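GXWXG domain-containing protein (Thermomonospora curvata, PDB 4MVE) is of unknown function but carries GXWXG and DUF4334 family sequences in a small, mostly antiparallel beta protein. Local coordinates at residues 23-28 with 142-147; 79-82 with 86-89. All coordinates share one frame; numbering follows the deposited sequence.

Interaction 1 (23-28 with 142-147)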
ATOM      1  N   ALA A  23      12.946   7.736   5.683  1.00 40.30           N
ATOM      2  CA  ALA A  23      14.154   7.965   4.877  1.00 42.87           C
ATOM      3  C   ALA A  23      14.791   6.643   4.402  1.00 45.37           C
ATOM      4  O   ALA A  23      15.163   6.545   3.242  1.00 45.24           O
ATOM      5  CB  ALA A  23      15.183   8.791   5.665  1.00 46.37           C
ATOM      6  N   THR A  24      14.863   5.635   5.260  1.00 41.55           N
ATOM      7  CA  THR A  24      15.447   4.341   4.882  1.00 41.56           C
ATOM      8  C   THR A  24      14.524   3.576   3.878  1.00 44.07           C
ATOM      9  O   THR A  24      15.033   2.941   2.941  1.00 45.48           O
ATOM     10  CB  THR A  24      15.732   3.509   6.137  1.00 44.07           C
ATOM     11  OG1 THR A  24      16.524   4.292   7.044  1.00 45.93           O
ATOM     12  CG2 THR A  24      16.429   2.186   5.818  1.00 37.72           C
ATOM     13  N   VAL A  25      13.197   3.630   4.070  1.00 36.65           N
ATOM     14  CA  VAL A  25      12.279   2.934   3.160  1.00 34.41           C
ATOM     15  C   VAL A  25      12.343   3.592   1.772  1.00 38.16           C
ATOM     16  O   VAL A  25      12.390   2.889   0.757  1.00 36.96           O
ATOM     17  CB  VAL A  25      10.805   2.822   3.662  1.00 35.00           C
ATOM     18  CG1 VAL A  25       9.939   2.111   2.608  1.00 32.22           C
ATOM     19  CG2 VAL A  25      10.730   2.068   4.998  1.00 33.79           C
ATOM     20  N   GLU A  26      12.350   4.931   1.746  1.00 34.68           N
ATOM     21  CA  GLU A  26      12.403   5.719   0.531  1.00 33.68           C
ATOM     22  C   GLU A  26      13.643   5.369  -0.280  1.00 38.45           C
ATOM     23  O   GLU A  26      13.525   5.216  -1.497  1.00 36.54           O
ATOM     24  CB  GLU A  26      12.375   7.207   0.869  1.00 35.88           C
ATOM     25  CG  GLU A  26      12.558   8.115  -0.331  1.00 47.50           C
ATOM     26  CD  GLU A  26      11.873   9.447  -0.136  1.00 63.05           C
ATOM     27  OE1 GLU A  26      10.621   9.480  -0.189  1.00 37.56           O
ATOM     28  OE2 GLU A  26      12.580  10.429   0.184  1.00 53.16           O
ATOM     29  N   GLU A  27      14.824   5.241   0.380  1.00 38.57           N
ATOM     30  CA  GLU A  27      16.074   4.873  -0.313  1.00 41.34           C
ATOM     31  C   GLU A  27      15.905   3.510  -0.983  1.00 41.94           C
ATOM     32  O   GLU A  27      16.280   3.326  -2.139  1.00 42.60           O
ATOM     33  CB  GLU A  27      17.291   4.830   0.648  1.00 45.78           C
ATOM     34  CG  GLU A  27      17.787   6.175   1.147  1.00 63.04           C
ATOM     35  CD  GLU A  27      18.503   6.176   2.492  1.00 93.28           C
ATOM     36  OE1 GLU A  27      18.804   5.082   3.027  1.00104.31           O
ATOM     37  OE2 GLU A  27      18.755   7.285   3.018  1.00 78.16           O
ATOM     38  N   LEU A  28      15.290   2.581  -0.272  1.00 35.09           N
ATOM     39  CA  LEU A  28      15.093   1.239  -0.795  1.00 35.36           C
ATOM     40  C   LEU A  28      13.997   1.213  -1.887  1.00 37.65           C
ATOM     41  O   LEU A  28      14.190   0.581  -2.931  1.00 37.58           O
ATOM     42  CB  LEU A  28      14.792   0.257   0.354  1.00 34.17           C
ATOM     43  CG  LEU A  28      15.996  -0.020   1.316  1.00 39.53           C
ATOM     44  CD1 LEU A  28      15.532  -0.680   2.621  1.00 37.52           C
ATOM     45  CD2 LEU A  28      17.045  -0.916   0.661  1.00 44.09           C
ATOM     46  N   ILE A 142       5.905  11.830   1.453  1.00 36.56           N
ATOM     47  CA  ILE A 142       5.348  10.561   0.996  1.00 34.44           C
ATOM     48  C   ILE A 142       5.443   9.565   2.181  1.00 38.62           C
ATOM     49  O   ILE A 142       6.486   9.518   2.806  1.00 37.65           O
ATOM     50  CB  ILE A 142       6.166  10.053  -0.240  1.00 35.89           C
ATOM     51  CG1 ILE A 142       6.093  11.027  -1.472  1.00 36.29           C
ATOM     52  CG2 ILE A 142       5.855   8.570  -0.586  1.00 33.18           C
ATOM     53  CD1 ILE A 142       4.724  11.332  -2.084  1.00 38.03           C
ATOM     54  N   LEU A 143       4.393   8.785   2.485  1.00 35.68           N
ATOM     55  CA  LEU A 143       4.475   7.803   3.574  1.00 35.35           C
ATOM     56  C   LEU A 143       4.374   6.362   2.973  1.00 38.38           C
ATOM     57  O   LEU A 143       3.762   6.149   1.931  1.00 37.72           O
ATOM     58  CB  LEU A 143       3.431   8.092   4.682  1.00 36.21           C
ATOM     59  CG  LEU A 143       3.512   9.537   5.302  1.00 42.80           C
ATOM     60  CD1 LEU A 143       2.268   9.877   6.120  1.00 44.13           C
ATOM     61  CD2 LEU A 143       4.781   9.743   6.164  1.00 43.17           C
ATOM     62  N   TYR A 144       5.009   5.399   3.613  1.00 32.49           N
ATOM     63  CA  TYR A 144       5.110   4.069   3.050  1.00 30.46           C
ATOM     64  C   TYR A 144       4.355   3.017   3.821  1.00 32.84           C
ATOM     65  O   TYR A 144       4.326   3.041   5.043  1.00 33.65           O
ATOM     66  CB  TYR A 144       6.605   3.664   2.945  1.00 30.05           C
ATOM     67  CG  TYR A 144       7.375   4.604   2.046  1.00 29.26           C
ATOM     68  CD1 TYR A 144       7.392   4.424   0.666  1.00 31.20           C
ATOM     69  CD2 TYR A 144       8.043   5.706   2.568  1.00 30.78           C
ATOM     70  CE1 TYR A 144       8.064   5.316  -0.169  1.00 29.66           C
ATOM     71  CE2 TYR A 144       8.674   6.629   1.740  1.00 31.89           C
ATOM     72  CZ  TYR A 144       8.687   6.428   0.372  1.00 36.56           C
ATOM     73  OH  TYR A 144       9.303   7.352  -0.440  1.00 39.95           O
ATOM     74  N   PHE A 145       3.807   2.050   3.093  1.00 27.96           N
ATOM     75  CA  PHE A 145       3.139   0.898   3.681  1.00 27.56           C
ATOM     76  C   PHE A 145       3.482  -0.348   2.840  1.00 30.97           C
ATOM     77  O   PHE A 145       4.108  -0.221   1.787  1.00 30.63           O
ATOM     78  CB  PHE A 145       1.611   1.145   3.817  1.00 27.98           C
ATOM     79  CG  PHE A 145       0.884   1.255   2.498  1.00 29.25           C
ATOM     80  CD1 PHE A 145       0.741   2.495   1.861  1.00 32.64           C
ATOM     81  CD2 PHE A 145       0.340   0.123   1.886  1.00 29.51           C
ATOM     82  CE1 PHE A 145       0.080   2.600   0.630  1.00 32.62           C
ATOM     83  CE2 PHE A 145      -0.305   0.218   0.649  1.00 33.06           C
ATOM     84  CZ  PHE A 145      -0.446   1.460   0.034  1.00 32.12           C
ATOM     85  N   HIS A 146       3.071  -1.546   3.282  1.00 27.26           N
ATOM     86  CA  HIS A 146       3.399  -2.718   2.470  1.00 26.83           C
ATOM     87  C   HIS A 146       2.182  -3.596   2.271  1.00 30.38           C
ATOM     88  O   HIS A 146       1.223  -3.455   3.005  1.00 30.81           O
ATOM     89  CB  HIS A 146       4.593  -3.512   3.050  1.00 26.98           C
ATOM     90  CG  HIS A 146       4.525  -3.814   4.520  1.00 29.65           C
ATOM     91  ND1 HIS A 146       3.745  -4.849   5.012  1.00 31.93           N
ATOM     92  CD2 HIS A 146       5.152  -3.214   5.558  1.00 29.31           C
ATOM     93  CE1 HIS A 146       3.934  -4.851   6.320  1.00 29.69           C
ATOM     94  NE2 HIS A 146       4.779  -3.896   6.689  1.00 29.35           N
ATOM     95  N   LEU A 147       2.187  -4.425   1.207  1.00 27.34           N
ATOM     96  CA  LEU A 147       1.132  -5.379   0.892  1.00 26.21           C
ATOM     97  C   LEU A 147       1.741  -6.717   0.558  1.00 32.69           C
ATOM     98  O   LEU A 147       2.712  -6.780  -0.197  1.00 33.78           O
ATOM     99  CB  LEU A 147       0.222  -4.909  -0.272  1.00 25.77           C
ATOM    100  CG  LEU A 147      -0.526  -3.565  -0.136  1.00 27.90           C
ATOM    101  CD1 LEU A 147      -1.106  -3.127  -1.495  1.00 26.35           C
ATOM    102  CD2 LEU A 147      -1.586  -3.593   1.006  1.00 26.73           C
TER
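Val25 and Tyr144 form the tightly packed half of this contact. With CG1 set anti to the backbone N (chi1 178°), Val25 directs that methyl group at the root of the tyrosine, 3.6 Å from Tyr144 CG, meeting the ring obliquely while the two side chains lie antiparallel, alongside each other. A short, branched residue suits this point, because the helix backbone can come near the strand without a long chain in between. The ring then reaches on toward Glu26, whose N lies over one of its faces, and Glu26 CB lies 3.8 Å from Tyr144 CE2. In this way helix 22-29 is laid against strand 143-149, a strand of the large antiparallel sheet, and the Tyr144 side chain is long enough to meet Val25 at its base and Glu26 at its hydroxyl. Farther out the contact turns polar and more open. The extended chain of Glu26 brings its carboxylate to the rim of the ring, where Tyr144 OH donates to Glu26 OE1 over 2.5 Å, received by the anti lone pair of that oxygen; OE1 lies in the ring plane, whereas the carboxylate is turned 83° from it. The same OE1 makes salt bridges to Arg22 and Arg104, and Arg104 also bonds Tyr144 OH, an arrangement likely to keep Glu26 ionised. On this partly exposed side Ile142 adds little, its CB 4.5 Å from Glu26 OE1.

Interaction 2 (79-82 with 86-89)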
ATOM      1  N   LEU A  79     -10.047  -2.749   3.614  1.00 29.02           N
ATOM      2  CA  LEU A  79     -10.569  -3.974   4.204  1.00 30.03           C
ATOM      3  C   LEU A  79     -10.178  -3.929   5.640  1.00 34.30           C
ATOM      4  O   LEU A  79      -9.048  -3.537   5.931  1.00 32.10           O
ATOM      5  CB  LEU A  79     -10.022  -5.237   3.513  1.00 30.42           C
ATOM      6  CG  LEU A  79     -10.332  -5.420   2.010  1.00 33.14           C
ATOM      7  CD1 LEU A  79      -9.699  -6.752   1.501  1.00 32.96           C
ATOM      8  CD2 LEU A  79     -11.879  -5.382   1.730  1.00 31.59           C
ATOM      9  N   CYS A  80     -11.126  -4.216   6.545  1.00 33.49           N
ATOM     10  CA  CYS A  80     -10.885  -4.150   7.977  1.00 35.16           C
ATOM     11  C   CYS A  80     -11.392  -5.392   8.606  1.00 42.31           C
ATOM     12  O   CYS A  80     -12.206  -6.109   8.016  1.00 43.81           O
ATOM     13  CB  CYS A  80     -11.530  -2.908   8.603  1.00 36.41           C
ATOM     14  SG  CYS A  80     -10.906  -1.341   7.950  1.00 39.37           S
ATOM     15  N   ARG A  81     -10.928  -5.641   9.814  1.00 41.14           N
ATOM     16  CA  ARG A  81     -11.366  -6.783  10.580  1.00 44.30           C
ATOM     17  C   ARG A  81     -12.384  -6.319  11.598  1.00 52.62           C
ATOM     18  O   ARG A  81     -12.120  -5.390  12.380  1.00 51.30           O
ATOM     19  CB  ARG A  81     -10.179  -7.485  11.232  1.00 44.38           C
ATOM     20  CG  ARG A  81     -10.462  -8.956  11.468  1.00 59.43           C
ATOM     21  CD  ARG A  81      -9.280  -9.658  12.075  1.00 63.10           C
ATOM     22  NE  ARG A  81      -8.200  -9.923  11.120  1.00 57.77           N
ATOM     23  CZ  ARG A  81      -8.132 -10.994  10.337  1.00 66.49           C
ATOM     24  NH1 ARG A  81      -9.128 -11.871  10.312  1.00 63.09           N
ATOM     25  NH2 ARG A  81      -7.085 -11.181   9.549  1.00 53.96           N
ATOM     26  N   SER A  82     -13.586  -6.920  11.534  1.00 53.08           N
ATOM     27  CA  SER A  82     -14.669  -6.622  12.468  1.00 55.46           C
ATOM     28  C   SER A  82     -14.433  -7.437  13.775  1.00 62.49           C
ATOM     29  O   SER A  82     -13.601  -8.357  13.750  1.00 61.18           O
ATOM     30  CB  SER A  82     -16.017  -6.931  11.823  1.00 60.90           C
ATOM     31  OG  SER A  82     -16.107  -8.293  11.445  1.00 73.04           O
ATOM     32  N   SER A  86     -14.231 -11.732  10.870  1.00 63.23           N
ATOM     33  CA  SER A  86     -14.485 -11.679   9.436  1.00 61.15           C
ATOM     34  C   SER A  86     -13.903 -10.377   8.819  1.00 60.88           C
ATOM     35  O   SER A  86     -13.722  -9.363   9.510  1.00 59.15           O
ATOM     36  CB  SER A  86     -15.976 -11.803   9.148  1.00 65.95           C
ATOM     37  OG  SER A  86     -16.686 -10.655   9.576  1.00 74.88           O
ATOM     38  N   ILE A  87     -13.583 -10.422   7.527  1.00 55.11           N
ATOM     39  CA  ILE A  87     -13.014  -9.254   6.873  1.00 51.32           C
ATOM     40  C   ILE A  87     -14.092  -8.574   6.006  1.00 54.31           C
ATOM     41  O   ILE A  87     -14.770  -9.245   5.225  1.00 55.63           O
ATOM     42  CB  ILE A  87     -11.712  -9.621   6.109  1.00 51.91           C
ATOM     43  CG1 ILE A  87     -10.586  -9.916   7.150  1.00 52.00           C
ATOM     44  CG2 ILE A  87     -11.300  -8.483   5.158  1.00 46.85           C
ATOM     45  CD1 ILE A  87      -9.455 -10.798   6.695  1.00 56.44           C
ATOM     46  N   TYR A  88     -14.258  -7.237   6.186  1.00 46.85           N
ATOM     47  CA  TYR A  88     -15.258  -6.449   5.473  1.00 43.88           C
ATOM     48  C   TYR A  88     -14.634  -5.201   4.864  1.00 43.19           C
ATOM     49  O   TYR A  88     -13.617  -4.661   5.340  1.00 42.04           O
ATOM     50  CB  TYR A  88     -16.440  -6.078   6.404  1.00 44.51           C
ATOM     51  CG  TYR A  88     -16.124  -4.946   7.354  1.00 43.22           C
ATOM     52  CD1 TYR A  88     -15.354  -5.159   8.493  1.00 44.70           C
ATOM     53  CD2 TYR A  88     -16.528  -3.639   7.073  1.00 41.98           C
ATOM     54  CE1 TYR A  88     -15.025  -4.115   9.349  1.00 44.17           C
ATOM     55  CE2 TYR A  88     -16.178  -2.582   7.904  1.00 40.71           C
ATOM     56  CZ  TYR A  88     -15.429  -2.824   9.043  1.00 48.01           C
ATOM     57  OH  TYR A  88     -15.114  -1.797   9.891  1.00 48.71           O
ATOM     58  N   SER A  89     -15.277  -4.735   3.820  1.00 35.83           N
ATOM     59  CA  SER A  89     -14.854  -3.556   3.110  1.00 33.52           C
ATOM     60  C   SER A  89     -15.471  -2.294   3.714  1.00 38.00           C
ATOM     61  O   SER A  89     -16.689  -2.108   3.632  1.00 37.02           O
ATOM     62  CB  SER A  89     -15.242  -3.678   1.642  1.00 34.62           C
ATOM     63  OG  SER A  89     -14.907  -2.467   1.008  1.00 38.24           O
TER
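Cys80 and Tyr88 exchange the two central backbone hydrogen bonds: Cys80 N gives to Tyr88 O at 2.8 Å, and Tyr88 N returns one to Cys80 O at 3.0 Å. A third, from Ser82 N to Ser86 O at 3.2 Å, closes the ladder beside the turn. There Asp84 accepts from the hydroxyls of both Ser82 and Ser86, a place suited to short polar side chains. The tyrosine ring, with CG held between its own backbone N and carbonyl carbon (chi1 77°), swings back across the neighbouring strand. Tyr88 CE1 is 3.8 Å from Cys80 CB, and Tyr88 CD1 is 3.8 Å from Ser82 CB. Cys80 SG stands obliquely off the ring. Replacing Tyr88 by an alanine removes the ring, which would probably uncover Cys80 CB and Ser82 CB and take an aromatic surface away from the cysteine sulfur. Across the other face, Ile87 CG2 packs on Leu79 CB at 3.9 Å, while Ile87 CD1 lies over one face of the Arg81 guanidinium, whose NH1 bonds Gly85 O. Small Ser89 leaves room for Leu79 CD2. Antiparallel pairing across so short a connection makes this a beta hairpin, formed by strands 74-81 and 87-89.

In the fold
Interactions 1 and 2 lie on opposite sides of the chain's centre, with their own centres 25 Å apart and their nearest atoms about 9 Å apart, so neither touches the other. The same antiparallel sheet connects them: strand 143-149 of interaction 1 pairs with strand 42-48, which pairs with 64-71, and that in turn with strand 74-81 of interaction 2. Along the chain the hairpin falls between the two segments of interaction 1. One contact therefore joins a helix to the sheet between residues distant in sequence, whereas the other is a local pairing at an end of this strand order. No ligand or active site is established for either.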